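Local coordinates for Amuc_1102 (Akkermansia muciniphila, PDB 7DSZ), which is of unknown function but adopts an immunoglobulin-like fold related to archaeal type IV pilus proteins, consistent with a part in a pilus, at residues 58-63 against 101-106. Residues are numbered along the deposited sequence; the frame is centred on the assembly and turned at random.
Sequences FKVEAA and VNVPVG
The Phe58 ring meets Val103 at its edge, in the ring plane: CE2 of Phe58 lies 4.0 Å from CG1 of Val103. CG2 of Val60 also sits at the ring edge, and the Phe76 ring packs on Phe58 with planes about 50° apart. The Val60 and Val103 side chains cross at about a right angle, with CG2 of Val60 3.7 Å from CG1 of Val103. Leu74 touches both valines, so the apolar cluster joins strand 50-63 of one sheet to the end of strand 91-104 of the other, as in a beta-sandwich core. CG1 of Val105, anti to its backbone N, lies against the strand backbone, 3.5 Å from Val60 O. The touching parts, 58-62 and 103-106, run 81° apart, and one direct hydrogen bond links the backbones. Gly106 N gives it to Val60 O at 2.8 Å, nearly along the C=O axis. One water accepts from Val60 N and donates to Pro104 O. Lys59 bends at chi3 (-90°), and a second water accepts from its NZ and donates to Gly106 O. An alanine here would lose this water bridge and would probably leave Gly106 O less well held. The contact thus pairs a buried apolar side with a polar margin, where backbone and water bonds hold the chain leaving strand 91-104.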
loop_
_atom_site.group_PDB
_atom_site.type_symbol
_atom_site.label_atom_id
_atom_site.label_comp_id
_atom_site.label_asym_id
_atom_site.label_seq_id
_atom_site.Cartn_x
_atom_site.Cartn_y
_atom_site.Cartn_z
ATOM N N PHE C 58 11.736 12.563 -18.785
ATOM C CA PHE C 58 12.161 13.888 -18.351
ATOM C C PHE C 58 13.595 13.853 -17.846
ATOM O O PHE C 58 14.148 12.793 -17.553
ATOM C CB PHE C 58 11.220 14.464 -17.287
ATOM C CG PHE C 58 11.352 13.843 -15.917
ATOM C CD1 PHE C 58 10.631 12.710 -15.580
ATOM C CD2 PHE C 58 12.132 14.441 -14.948
ATOM C CE1 PHE C 58 10.710 12.176 -14.302
ATOM C CE2 PHE C 58 12.217 13.914 -13.669
ATOM C CZ PHE C 58 11.514 12.774 -13.344
ATOM N N LYS C 59 14.196 15.046 -17.776
ATOM C CA LYS C 59 15.535 15.231 -17.233
ATOM C C LYS C 59 15.530 16.520 -16.422
ATOM O O LYS C 59 14.838 17.476 -16.781
ATOM C CB LYS C 59 16.598 15.286 -18.352
ATOM C CG LYS C 59 18.011 15.537 -17.840
ATOM C CD LYS C 59 18.995 15.685 -19.002
ATOM C CE LYS C 59 19.585 14.352 -19.380
ATOM N NZ LYS C 59 20.786 14.507 -20.275
ATOM N N VAL C 60 16.279 16.534 -15.321
ATOM C CA VAL C 60 16.341 17.668 -14.400
ATOM C C VAL C 60 17.710 18.325 -14.502
ATOM O O VAL C 60 18.727 17.635 -14.601
ATOM C CB VAL C 60 16.093 17.227 -12.944
ATOM C CG1 VAL C 60 16.020 18.439 -12.014
ATOM C CG2 VAL C 60 14.836 16.383 -12.851
ATOM N N GLU C 61 17.742 19.654 -14.411
ATOM C CA GLU C 61 18.991 20.380 -14.195
ATOM C C GLU C 61 18.755 21.398 -13.093
ATOM O O GLU C 61 17.613 21.699 -12.747
ATOM C CB GLU C 61 19.491 21.069 -15.480
ATOM C CG GLU C 61 19.759 20.124 -16.676
ATOM C CD GLU C 61 20.985 19.232 -16.501
ATOM O OE1 GLU C 61 21.738 19.418 -15.516
ATOM O OE2 GLU C 61 21.204 18.355 -17.372
ATOM N N ALA C 62 19.841 21.936 -12.522
ATOM C CA ALA C 62 19.667 22.809 -11.376
ATOM C C ALA C 62 20.771 23.863 -11.320
ATOM O O ALA C 62 21.874 23.680 -11.847
ATOM C CB ALA C 62 19.652 22.016 -10.057
ATOM N N ALA C 63 20.448 24.950 -10.626
ATOM C CA ALA C 63 21.328 26.086 -10.390
ATOM C C ALA C 63 21.212 26.509 -8.927
ATOM O O ALA C 63 20.177 27.044 -8.512
ATOM C CB ALA C 63 20.960 27.235 -11.336
ATOM N N VAL C 101 10.720 11.278 -4.954
ATOM C CA VAL C 101 11.761 11.711 -4.031
ATOM C C VAL C 101 13.102 11.203 -4.532
ATOM O O VAL C 101 13.183 10.208 -5.260
ATOM C CB VAL C 101 11.500 11.239 -2.582
ATOM C CG1 VAL C 101 10.320 12.000 -1.988
ATOM C CG2 VAL C 101 11.241 9.739 -2.560
ATOM N N ASN C 102 14.160 11.928 -4.160
ATOM C CA ASN C 102 15.518 11.632 -4.614
ATOM C C ASN C 102 15.581 11.614 -6.138
ATOM O O ASN C 102 15.847 10.587 -6.757
ATOM C CB ASN C 102 16.017 10.286 -4.067
ATOM C CG ASN C 102 16.070 10.235 -2.566
ATOM O OD1 ASN C 102 16.312 11.237 -1.889
ATOM N ND2 ASN C 102 15.823 9.044 -2.022
ATOM N N VAL C 103 15.299 12.755 -6.749
ATOM C CA VAL C 103 15.267 12.860 -8.201
ATOM C C VAL C 103 16.676 13.229 -8.656
ATOM O O VAL C 103 17.201 14.273 -8.217
ATOM C CB VAL C 103 14.228 13.882 -8.677
ATOM C CG1 VAL C 103 14.175 13.896 -10.194
ATOM C CG2 VAL C 103 12.844 13.509 -8.121
ATOM N N PRO C 104 17.336 12.393 -9.450
ATOM C CA PRO C 104 18.712 12.685 -9.860
ATOM C C PRO C 104 18.728 13.851 -10.829
ATOM O O PRO C 104 17.764 14.088 -11.557
ATOM C CB PRO C 104 19.158 11.388 -10.545
ATOM C CG PRO C 104 17.912 10.830 -11.115
ATOM C CD PRO C 104 16.813 11.177 -10.103
ATOM N N VAL C 105 19.830 14.592 -10.807
ATOM C CA VAL C 105 20.043 15.727 -11.700
ATOM C C VAL C 105 20.942 15.277 -12.844
ATOM O O VAL C 105 21.894 14.510 -12.637
ATOM C CB VAL C 105 20.656 16.919 -10.932
ATOM C CG1 VAL C 105 20.920 18.084 -11.860
ATOM C CG2 VAL C 105 19.738 17.357 -9.792
ATOM N N GLY C 106 20.625 15.714 -14.064
ATOM C CA GLY C 106 21.458 15.392 -15.209
ATOM C C GLY C 106 21.276 14.001 -15.771
ATOM O O GLY C 106 22.158 13.511 -16.481
HETATM O O HOH W 1 23.209 14.888 -18.835
HETATM O O HOH W 2 17.603 14.303 -14.260
#